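Local coordinates for cyclic nucleotide-binding protein (PDB 3FX3) that probably acts as a Crp-type DNA-binding transcription factor, pairing a cyclic nucleotide-binding domain with a helix-turn-helix domain, at residues L17-H26 against I127-H138; L30-Y39 against C107-F117. All coordinates share one frame; numbering follows the deposited sequence.

Interaction 1 of 2, residues L17-H26 against I127-H138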
loop_
_atom_site.group_PDB
_atom_site.type_symbol
_atom_site.label_atom_id
_atom_site.label_comp_id
_atom_site.label_asym_id
_atom_site.label_seq_id
_atom_site.Cartn_x
_atom_site.Cartn_y
_atom_site.Cartn_z
ATOM N N LEU B 17 -0.076 11.279 -3.949
ATOM C CA LEU B 17 0.074 10.038 -4.688
ATOM C C LEU B 17 0.145 10.233 -6.216
ATOM O O LEU B 17 1.024 9.670 -6.885
ATOM C CB LEU B 17 -1.102 9.121 -4.338
ATOM C CG LEU B 17 -1.053 7.727 -4.905
ATOM C CD1 LEU B 17 0.080 6.998 -4.150
ATOM C CD2 LEU B 17 -2.404 7.005 -4.768
ATOM N N LEU B 18 -0.775 11.018 -6.762
ATOM C CA LEU B 18 -0.779 11.304 -8.200
ATOM C C LEU B 18 0.572 11.855 -8.666
ATOM O O LEU B 18 1.189 11.332 -9.595
ATOM C CB LEU B 18 -1.855 12.314 -8.543
ATOM C CG LEU B 18 -1.938 12.754 -10.002
ATOM C CD1 LEU B 18 -2.339 11.595 -10.934
ATOM C CD2 LEU B 18 -2.936 13.901 -10.105
ATOM N N ILE B 19 1.009 12.924 -8.014
ATOM C CA ILE B 19 2.162 13.656 -8.500
ATOM C C ILE B 19 3.483 12.917 -8.175
ATOM O O ILE B 19 4.388 12.863 -9.001
ATOM C CB ILE B 19 2.172 15.100 -7.978
ATOM C CG1 ILE B 19 0.877 15.817 -8.407
ATOM C CG2 ILE B 19 3.445 15.842 -8.485
ATOM C CD1 ILE B 19 0.630 15.895 -9.950
ATOM N N ARG B 20 3.555 12.299 -7.009
ATOM C CA ARG B 20 4.702 11.458 -6.677
ATOM C C ARG B 20 4.886 10.310 -7.670
ATOM O O ARG B 20 5.987 9.834 -7.815
ATOM C CB ARG B 20 4.551 10.805 -5.303
ATOM C CG ARG B 20 4.996 11.621 -4.127
ATOM C CD ARG B 20 4.793 10.753 -2.864
ATOM N NE ARG B 20 3.387 10.742 -2.416
ATOM C CZ ARG B 20 2.773 9.767 -1.713
ATOM N NH1 ARG B 20 3.396 8.628 -1.370
ATOM N NH2 ARG B 20 1.502 9.947 -1.343
ATOM N N SER B 21 3.804 9.822 -8.276
ATOM C CA SER B 21 3.916 8.709 -9.208
ATOM C C SER B 21 4.447 9.099 -10.589
ATOM O O SER B 21 4.810 8.225 -11.367
ATOM C CB SER B 21 2.569 8.042 -9.365
ATOM O OG SER B 21 2.127 7.597 -8.076
ATOM N N LEU B 22 4.457 10.385 -10.908
ATOM C CA LEU B 22 4.823 10.818 -12.240
ATOM C C LEU B 22 6.346 10.885 -12.427
ATOM O O LEU B 22 7.085 11.145 -11.503
ATOM C CB LEU B 22 4.274 12.198 -12.544
ATOM C CG LEU B 22 2.791 12.431 -12.420
ATOM C CD1 LEU B 22 2.512 13.929 -12.664
ATOM C CD2 LEU B 22 1.977 11.528 -13.359
ATOM N N PRO B 23 6.810 10.661 -13.645
ATOM C CA PRO B 23 8.222 10.931 -13.894
ATOM C C PRO B 23 8.511 12.424 -13.756
ATOM O O PRO B 23 7.769 13.273 -14.262
ATOM C CB PRO B 23 8.450 10.425 -15.325
ATOM C CG PRO B 23 7.095 10.106 -15.880
ATOM C CD PRO B 23 6.056 10.361 -14.869
ATOM N N GLU B 24 9.573 12.715 -13.022
ATOM C CA GLU B 24 9.897 14.081 -12.570
ATOM C C GLU B 24 9.937 15.121 -13.712
ATOM O O GLU B 24 9.482 16.250 -13.533
ATOM C CB GLU B 24 11.207 14.070 -11.770
ATOM C CG GLU B 24 12.386 13.462 -12.546
ATOM C CD GLU B 24 13.689 13.344 -11.720
ATOM O OE1 GLU B 24 13.641 13.491 -10.478
ATOM O OE2 GLU B 24 14.761 13.109 -12.342
ATOM N N GLN B 25 10.409 14.724 -14.894
ATOM C CA GLN B 25 10.504 15.654 -16.011
ATOM C C GLN B 25 9.156 16.070 -16.597
ATOM O O GLN B 25 9.090 16.999 -17.393
ATOM C CB GLN B 25 11.417 15.109 -17.122
ATOM C CG GLN B 25 10.817 13.988 -17.973
ATOM C CD GLN B 25 11.053 12.570 -17.410
ATOM O OE1 GLN B 25 11.205 12.368 -16.182
ATOM N NE2 GLN B 25 11.080 11.570 -18.327
ATOM N N HIS B 26 8.080 15.384 -16.217
ATOM C CA HIS B 26 6.776 15.711 -16.769
ATOM C C HIS B 26 5.883 16.450 -15.786
ATOM O O HIS B 26 4.816 16.951 -16.171
ATOM C CB HIS B 26 6.102 14.449 -17.282
ATOM C CG HIS B 26 6.782 13.854 -18.468
ATOM N ND1 HIS B 26 6.794 14.472 -19.702
ATOM C CD2 HIS B 26 7.470 12.699 -18.615
ATOM C CE1 HIS B 26 7.486 13.730 -20.553
ATOM N NE2 HIS B 26 7.907 12.652 -19.917
ATOM N N ILE B 127 5.427 7.076 -20.883
ATOM C CA ILE B 127 5.047 7.792 -19.689
ATOM C C ILE B 127 4.208 6.895 -18.793
ATOM O O ILE B 127 4.503 6.758 -17.603
ATOM C CB ILE B 127 4.359 9.116 -20.034
ATOM C CG1 ILE B 127 5.391 10.014 -20.743
ATOM C CG2 ILE B 127 3.776 9.799 -18.780
ATOM C CD1 ILE B 127 4.858 11.412 -21.200
ATOM N N CYS B 128 3.202 6.234 -19.351
ATOM C CA CYS B 128 2.363 5.329 -18.535
ATOM C C CYS B 128 3.193 4.148 -18.033
ATOM O O CYS B 128 3.065 3.753 -16.870
ATOM C CB CYS B 128 1.129 4.858 -19.331
ATOM S SG CYS B 128 0.044 3.661 -18.411
ATOM N N ILE B 129 4.122 3.653 -18.849
ATOM C CA ILE B 129 5.012 2.583 -18.404
ATOM C C ILE B 129 5.828 2.998 -17.174
ATOM O O ILE B 129 5.922 2.212 -16.238
ATOM C CB ILE B 129 5.906 2.063 -19.525
ATOM C CG1 ILE B 129 5.057 1.310 -20.564
ATOM C CG2 ILE B 129 7.063 1.137 -19.021
ATOM C CD1 ILE B 129 5.797 1.101 -21.868
ATOM N N SER B 130 6.392 4.222 -17.158
ATOM C CA SER B 130 7.159 4.708 -15.975
ATOM C C SER B 130 6.294 4.862 -14.774
ATOM O O SER B 130 6.680 4.474 -13.693
ATOM C CB SER B 130 7.820 6.055 -16.232
ATOM O OG SER B 130 8.590 5.837 -17.370
ATOM N N ILE B 131 5.120 5.442 -14.973
ATOM C CA ILE B 131 4.196 5.625 -13.872
ATOM C C ILE B 131 3.812 4.280 -13.273
ATOM O O ILE B 131 3.836 4.097 -12.066
ATOM C CB ILE B 131 2.952 6.441 -14.237
ATOM C CG1 ILE B 131 3.356 7.820 -14.775
ATOM C CG2 ILE B 131 2.072 6.623 -12.953
ATOM C CD1 ILE B 131 2.227 8.607 -15.478
ATOM N N LEU B 132 3.515 3.323 -14.117
ATOM C CA LEU B 132 3.118 1.994 -13.640
ATOM C C LEU B 132 4.265 1.290 -12.947
ATOM O O LEU B 132 4.039 0.547 -11.984
ATOM C CB LEU B 132 2.574 1.165 -14.820
ATOM C CG LEU B 132 1.989 -0.217 -14.536
ATOM C CD1 LEU B 132 0.788 -0.140 -13.547
ATOM C CD2 LEU B 132 1.593 -0.935 -15.891
ATOM N N ALA B 133 5.500 1.483 -13.427
ATOM C CA ALA B 133 6.643 0.874 -12.735
ATOM C C ALA B 133 6.617 1.388 -11.285
ATOM O O ALA B 133 6.690 0.604 -10.336
ATOM C CB ALA B 133 7.983 1.217 -13.398
ATOM N N THR B 134 6.446 2.704 -11.141
ATOM C CA THR B 134 6.479 3.353 -9.838
ATOM C C THR B 134 5.350 2.858 -8.920
ATOM O O THR B 134 5.600 2.555 -7.751
ATOM C CB THR B 134 6.451 4.875 -9.997
ATOM O OG1 THR B 134 7.650 5.269 -10.667
ATOM C CG2 THR B 134 6.320 5.644 -8.561
ATOM N N THR B 135 4.129 2.736 -9.458
ATOM C CA THR B 135 3.020 2.346 -8.668
ATOM C C THR B 135 3.152 0.880 -8.280
ATOM O O THR B 135 2.793 0.517 -7.160
ATOM C CB THR B 135 1.634 2.669 -9.325
ATOM O OG1 THR B 135 1.480 1.961 -10.548
ATOM C CG2 THR B 135 1.477 4.155 -9.613
ATOM N N PHE B 136 3.713 0.035 -9.143
ATOM C CA PHE B 136 3.974 -1.356 -8.727
ATOM C C PHE B 136 4.949 -1.421 -7.566
ATOM O O PHE B 136 4.759 -2.192 -6.623
ATOM C CB PHE B 136 4.477 -2.231 -9.878
ATOM C CG PHE B 136 3.363 -2.887 -10.699
ATOM C CD1 PHE B 136 2.418 -3.723 -10.097
ATOM C CD2 PHE B 136 3.297 -2.718 -12.063
ATOM C CE1 PHE B 136 1.413 -4.355 -10.870
ATOM C CE2 PHE B 136 2.310 -3.366 -12.843
ATOM C CZ PHE B 136 1.359 -4.144 -12.252
ATOM N N GLY B 137 5.997 -0.613 -7.611
ATOM C CA GLY B 137 7.012 -0.711 -6.555
ATOM C C GLY B 137 6.370 -0.248 -5.245
ATOM O O GLY B 137 6.576 -0.829 -4.172
ATOM N N HIS B 138 5.547 0.771 -5.355
ATOM C CA HIS B 138 4.826 1.299 -4.215
ATOM C C HIS B 138 3.808 0.281 -3.669
ATOM O O HIS B 138 3.736 0.065 -2.462
ATOM C CB HIS B 138 4.196 2.663 -4.604
ATOM C CG HIS B 138 3.695 3.471 -3.447
ATOM N ND1 HIS B 138 2.970 4.635 -3.617
ATOM C CD2 HIS B 138 3.769 3.272 -2.106
ATOM C CE1 HIS B 138 2.652 5.133 -2.432
ATOM N NE2 HIS B 138 3.122 4.326 -1.502
HETATM O O HOH W 1 7.232 7.474 -12.273
#
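Leu22 and Ile131 approach to 5.5 Å between their CA atoms, where the turn between helix 17-20 and helix 24-31 passes over one side of residues 127-138. These residues belong to helix 125-147, the long dimer helix of Crp-like regulators, tied here to its twin by a disulfide from Cys128 to Cys128 of the second subunit. Ile131 shows how a branched side chain can serve several partners: with CG1 anti to the carbonyl carbon (chi1 -57°) and CG2 anti to the backbone N, its two arms diverge. At the end of one arm, CD1 lies 3.6 Å from Leu22 CD2, the two side chains lying side by side; CG1 of the same arm meets Pro23 CD at 3.7 Å, roughly at a right angle. The other arm brings CG2 within 3.5 Å of Ser21 O. A water hydrogen-bonds both that oxygen and Thr134 OG1, a hydroxyl also hydrogen-bonded to Arg93 of the second subunit. Ser21 OG donates a 2.6 Å hydrogen bond back to Leu17 O, and Ser21 N donates to the same oxygen from the opposite face of its plane. Ile127 CD1 sits over one face of the His26 ring in a CH-pi contact, 3.6 Å from the centroid and 17° off the normal, with Gln25 CG on the other face. A serine in place of His26 would probably deprive Ile127 CD1 of that flat support and open a gap between it and Gln25. Near the far end, Leu17 CD1 meets the edge of the His138 ring, 3.6 Å from CE1 and near the ring plane.

Interaction 2 of 2, residues L30-Y39 against C107-F117; sequences LLSQAVWRSY and CEVMHIPSPVF. With PO4 (phosphate ion), chain F.
Met110, a selenomethionine, fills the middle of the contact against one face of Trp36. Its CG, anti to the backbone N (chi1 -170°), sits over the six-membered ring, 3.6 Å from the centroid and 12° off the normal, while SE meets that ring obliquely, a Met-aromatic contact. Ala34 CB rests on the same ring face and presses on Met110 CG at 3.4 Å, tighter than usual. Beyond SE, Met110 CE reaches Leu31 CD2 at 3.7 Å. Leu30 CD2 lies 3.7 Å from Ile112 CD1, the side chains crossing at about a right angle, and Leu30 CD1 reaches Phe117. This packing sets the end of helix 24-31 and the turn after it against the beta roll of the cyclic nucleotide-binding domain, where strand 35-39 runs antiparallel to strand 107-113. Three hydrogen-bonded pairs, Val35 with His111, Arg37 with Val109 and Tyr39 with Cys107, stitch them together. On the face carrying these residues, Tyr39 OH and His111 NE2 share a 2.7 Å hydrogen bond, the rings meeting rim to rim with planes 77° apart. His111 ND1 is hydrogen-bonded in turn to His56. Ser32 OG and Lys10 hydrogen-bond a phosphate ion probably from the crystallisation liquor.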
loop_
_atom_site.group_PDB
_atom_site.type_symbol
_atom_site.label_atom_id
_atom_site.label_comp_id
_atom_site.label_asym_id
_atom_site.label_seq_id
_atom_site.Cartn_x
_atom_site.Cartn_y
_atom_site.Cartn_z
ATOM N N LEU B 30 2.534 19.427 -16.428
ATOM C CA LEU B 30 1.179 19.011 -16.034
ATOM C C LEU B 30 0.577 19.930 -14.947
ATOM O O LEU B 30 -0.588 20.320 -15.039
ATOM C CB LEU B 30 1.167 17.553 -15.623
ATOM C CG LEU B 30 -0.149 16.936 -15.129
ATOM C CD1 LEU B 30 -0.268 15.484 -15.486
ATOM C CD2 LEU B 30 -0.237 17.053 -13.622
ATOM N N LEU B 31 1.384 20.301 -13.949
ATOM C CA LEU B 31 0.951 21.232 -12.918
ATOM C C LEU B 31 0.564 22.592 -13.512
ATOM O O LEU B 31 -0.331 23.280 -12.984
ATOM C CB LEU B 31 2.038 21.426 -11.859
ATOM C CG LEU B 31 2.363 20.240 -10.934
ATOM C CD1 LEU B 31 3.397 20.679 -9.918
ATOM C CD2 LEU B 31 1.129 19.666 -10.239
ATOM N N SER B 32 1.218 22.976 -14.609
ATOM C CA SER B 32 0.917 24.248 -15.271
ATOM C C SER B 32 -0.445 24.229 -15.945
ATOM O O SER B 32 -0.923 25.271 -16.316
ATOM C CB SER B 32 1.975 24.609 -16.328
ATOM O OG SER B 32 3.160 25.123 -15.726
ATOM N N GLN B 33 -1.055 23.045 -16.101
ATOM C CA GLN B 33 -2.382 22.937 -16.692
ATOM C C GLN B 33 -3.466 22.715 -15.635
ATOM O O GLN B 33 -4.612 22.432 -15.967
ATOM C CB GLN B 33 -2.370 21.826 -17.730
ATOM C CG GLN B 33 -1.486 22.211 -18.914
ATOM C CD GLN B 33 -1.359 21.105 -19.900
ATOM O OE1 GLN B 33 -2.236 20.932 -20.746
ATOM N NE2 GLN B 33 -0.259 20.338 -19.820
ATOM N N ALA B 34 -3.115 22.875 -14.367
ATOM C CA ALA B 34 -4.077 22.701 -13.300
ATOM C C ALA B 34 -5.145 23.801 -13.306
ATOM O O ALA B 34 -4.904 24.911 -13.772
ATOM C CB ALA B 34 -3.345 22.709 -11.969
ATOM N N VAL B 35 -6.324 23.474 -12.788
ATOM C CA VAL B 35 -7.376 24.460 -12.498
ATOM C C VAL B 35 -7.467 24.596 -10.969
ATOM O O VAL B 35 -7.667 23.618 -10.255
ATOM C CB VAL B 35 -8.738 24.028 -13.091
ATOM C CG1 VAL B 35 -9.839 25.031 -12.713
ATOM C CG2 VAL B 35 -8.645 23.925 -14.615
ATOM N N TRP B 36 -7.308 25.804 -10.464
ATOM C CA TRP B 36 -7.259 26.023 -9.028
ATOM C C TRP B 36 -8.608 26.516 -8.529
ATOM O O TRP B 36 -9.129 27.470 -9.062
ATOM C CB TRP B 36 -6.169 27.042 -8.695
ATOM C CG TRP B 36 -4.838 26.614 -9.189
ATOM C CD1 TRP B 36 -4.299 26.861 -10.434
ATOM C CD2 TRP B 36 -3.867 25.835 -8.476
ATOM N NE1 TRP B 36 -3.059 26.281 -10.519
ATOM C CE2 TRP B 36 -2.775 25.646 -9.334
ATOM C CE3 TRP B 36 -3.813 25.299 -7.188
ATOM C CZ2 TRP B 36 -1.632 24.965 -8.935
ATOM C CZ3 TRP B 36 -2.696 24.619 -6.807
ATOM C CH2 TRP B 36 -1.619 24.439 -7.676
ATOM N N ARG B 37 -9.187 25.843 -7.532
ATOM C CA ARG B 37 -10.465 26.251 -6.987
ATOM C C ARG B 37 -10.476 26.283 -5.467
ATOM O O ARG B 37 -9.819 25.472 -4.823
ATOM C CB ARG B 37 -11.579 25.327 -7.469
ATOM C CG ARG B 37 -11.855 25.380 -8.960
ATOM C CD ARG B 37 -12.459 26.712 -9.349
ATOM N NE ARG B 37 -12.894 26.725 -10.740
ATOM C CZ ARG B 37 -12.258 27.348 -11.733
ATOM N NH1 ARG B 37 -11.113 28.029 -11.521
ATOM N NH2 ARG B 37 -12.758 27.274 -12.965
ATOM N N SER B 38 -11.280 27.207 -4.931
ATOM C CA SER B 38 -11.579 27.306 -3.508
ATOM C C SER B 38 -12.985 26.895 -3.256
ATOM O O SER B 38 -13.828 27.114 -4.100
ATOM C CB SER B 38 -11.447 28.745 -3.044
ATOM O OG SER B 38 -10.075 28.994 -2.906
ATOM N N TYR B 39 -13.227 26.307 -2.089
ATOM C CA TYR B 39 -14.560 25.833 -1.705
ATOM C C TYR B 39 -14.862 26.312 -0.274
ATOM O O TYR B 39 -13.997 26.259 0.609
ATOM C CB TYR B 39 -14.639 24.298 -1.812
ATOM C CG TYR B 39 -14.446 23.803 -3.224
ATOM C CD1 TYR B 39 -13.179 23.552 -3.721
ATOM C CD2 TYR B 39 -15.531 23.617 -4.076
ATOM C CE1 TYR B 39 -12.978 23.129 -5.039
ATOM C CE2 TYR B 39 -15.353 23.199 -5.376
ATOM C CZ TYR B 39 -14.051 22.952 -5.864
ATOM O OH TYR B 39 -13.838 22.546 -7.180
ATOM N N CYS B 107 -11.681 24.959 1.842
ATOM C CA CYS B 107 -10.678 24.160 1.089
ATOM C C CYS B 107 -10.076 24.918 -0.060
ATOM O O CYS B 107 -10.750 25.724 -0.670
ATOM C CB CYS B 107 -11.352 22.954 0.449
ATOM S SG CYS B 107 -11.659 21.754 1.665
ATOM N N GLU B 108 -8.834 24.594 -0.396
ATOM C CA GLU B 108 -8.263 24.890 -1.709
ATOM C C GLU B 108 -7.928 23.561 -2.348
ATOM O O GLU B 108 -7.362 22.703 -1.698
ATOM C CB GLU B 108 -6.972 25.707 -1.594
ATOM C CG GLU B 108 -7.229 27.144 -1.297
ATOM C CD GLU B 108 -5.953 27.945 -1.111
ATOM O OE1 GLU B 108 -4.873 27.547 -1.640
ATOM O OE2 GLU B 108 -6.050 28.994 -0.427
ATOM N N VAL B 109 -8.274 23.411 -3.622
ATOM C CA VAL B 109 -8.028 22.194 -4.365
ATOM C C VAL B 109 -7.369 22.540 -5.701
ATOM O O VAL B 109 -7.650 23.571 -6.318
ATOM C CB VAL B 109 -9.322 21.429 -4.587
ATOM C CG1 VAL B 109 -9.077 20.109 -5.361
ATOM C CG2 VAL B 109 -10.034 21.189 -3.259
HETATM N N MSE B 110 -6.483 21.659 -6.139
HETATM C CA MSE B 110 -5.925 21.697 -7.458
HETATM C C MSE B 110 -6.550 20.581 -8.268
HETATM O O MSE B 110 -6.443 19.396 -7.922
HETATM C CB MSE B 110 -4.409 21.491 -7.403
HETATM C CG MSE B 110 -3.727 21.764 -8.743
HETATM SE SE MSE B 110 -1.872 21.170 -8.719
HETATM C CE MSE B 110 -2.178 19.245 -8.690
ATOM N N HIS B 111 -7.176 20.940 -9.365
ATOM C CA HIS B 111 -7.811 19.946 -10.230
ATOM C C HIS B 111 -6.963 19.788 -11.504
ATOM O O HIS B 111 -6.682 20.763 -12.183
ATOM C CB HIS B 111 -9.223 20.405 -10.631
ATOM C CG HIS B 111 -10.149 20.668 -9.484
ATOM N ND1 HIS B 111 -10.873 19.672 -8.865
ATOM C CD2 HIS B 111 -10.563 21.833 -8.924
ATOM C CE1 HIS B 111 -11.617 20.205 -7.910
ATOM N NE2 HIS B 111 -11.479 21.514 -7.949
ATOM N N ILE B 112 -6.601 18.565 -11.842
ATOM C CA ILE B 112 -5.910 18.283 -13.104
ATOM C C ILE B 112 -6.931 17.710 -14.076
ATOM O O ILE B 112 -7.478 16.634 -13.814
ATOM C CB ILE B 112 -4.811 17.257 -12.933
ATOM C CG1 ILE B 112 -3.779 17.717 -11.899
ATOM C CG2 ILE B 112 -4.102 17.030 -14.296
ATOM C CD1 ILE B 112 -3.106 19.018 -12.251
ATOM N N PRO B 113 -7.205 18.414 -15.188
ATOM C CA PRO B 113 -8.211 17.852 -16.091
ATOM C C PRO B 113 -7.784 16.483 -16.613
ATOM O O PRO B 113 -6.640 16.294 -16.963
ATOM C CB PRO B 113 -8.309 18.862 -17.235
ATOM C CG PRO B 113 -7.700 20.103 -16.719
ATOM C CD PRO B 113 -6.731 19.733 -15.609
ATOM N N SER B 114 -8.710 15.538 -16.638
ATOM C CA SER B 114 -8.397 14.185 -17.063
ATOM C C SER B 114 -7.756 14.110 -18.443
ATOM O O SER B 114 -6.750 13.407 -18.598
ATOM C CB SER B 114 -9.660 13.319 -17.048
ATOM O OG SER B 114 -10.171 13.300 -15.737
ATOM N N PRO B 115 -8.315 14.833 -19.440
ATOM C CA PRO B 115 -7.698 14.726 -20.762
ATOM C C PRO B 115 -6.251 15.211 -20.797
ATOM O O PRO B 115 -5.487 14.705 -21.600
ATOM C CB PRO B 115 -8.616 15.560 -21.690
ATOM C CG PRO B 115 -9.949 15.688 -20.914
ATOM C CD PRO B 115 -9.479 15.748 -19.446
ATOM N N VAL B 116 -5.844 16.104 -19.896
ATOM C CA VAL B 116 -4.451 16.544 -19.880
ATOM C C VAL B 116 -3.521 15.370 -19.521
ATOM O O VAL B 116 -2.445 15.192 -20.111
ATOM C CB VAL B 116 -4.261 17.709 -18.888
ATOM C CG1 VAL B 116 -2.789 17.869 -18.487
ATOM C CG2 VAL B 116 -4.887 19.024 -19.487
ATOM N N PHE B 117 -3.943 14.572 -18.554
ATOM C CA PHE B 117 -3.149 13.455 -18.098
ATOM C C PHE B 117 -3.247 12.282 -19.093
ATOM O O PHE B 117 -2.242 11.670 -19.456
ATOM C CB PHE B 117 -3.635 13.056 -16.708
ATOM C CG PHE B 117 -2.815 12.009 -16.033
ATOM C CD1 PHE B 117 -1.460 11.886 -16.251
ATOM C CD2 PHE B 117 -3.399 11.159 -15.131
ATOM C CE1 PHE B 117 -0.723 10.890 -15.583
ATOM C CE2 PHE B 117 -2.663 10.181 -14.476
ATOM C CZ PHE B 117 -1.324 10.060 -14.704
HETATM P P PO4 F . 0.998 28.205 -14.440
HETATM O O1 PO4 F . -0.110 27.829 -15.407
HETATM O O2 PO4 F . 0.836 27.521 -13.090
HETATM O O3 PO4 F . 2.314 27.852 -15.110
HETATM O O4 PO4 F . 0.914 29.691 -14.144
#

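How the interactions relate
From the N terminus, the chain first supplies residues 17-26 to interaction 1, then, through the shared helix 24-31, residues 30-39 to interaction 2. The rest of the beta roll follows, and strand 107-113 returns to strand 35-39, closing the inner loop. Helix 114-123 then leads into helix 125-147, which meets residues 17-26 and closes the outer loop, so that interaction 2 nests within interaction 1 without crossing it. Their centres are 18 Å apart, yet they touch: Phe117 CE1 packs on Leu22 CD2 and Ile131 CD1. Interaction 1 joins the turn between the N-terminal helices to the dimer helix; interaction 2 pairs two strands of the roll and sets helix 24-31 against strand 107-113 and helix 114-123.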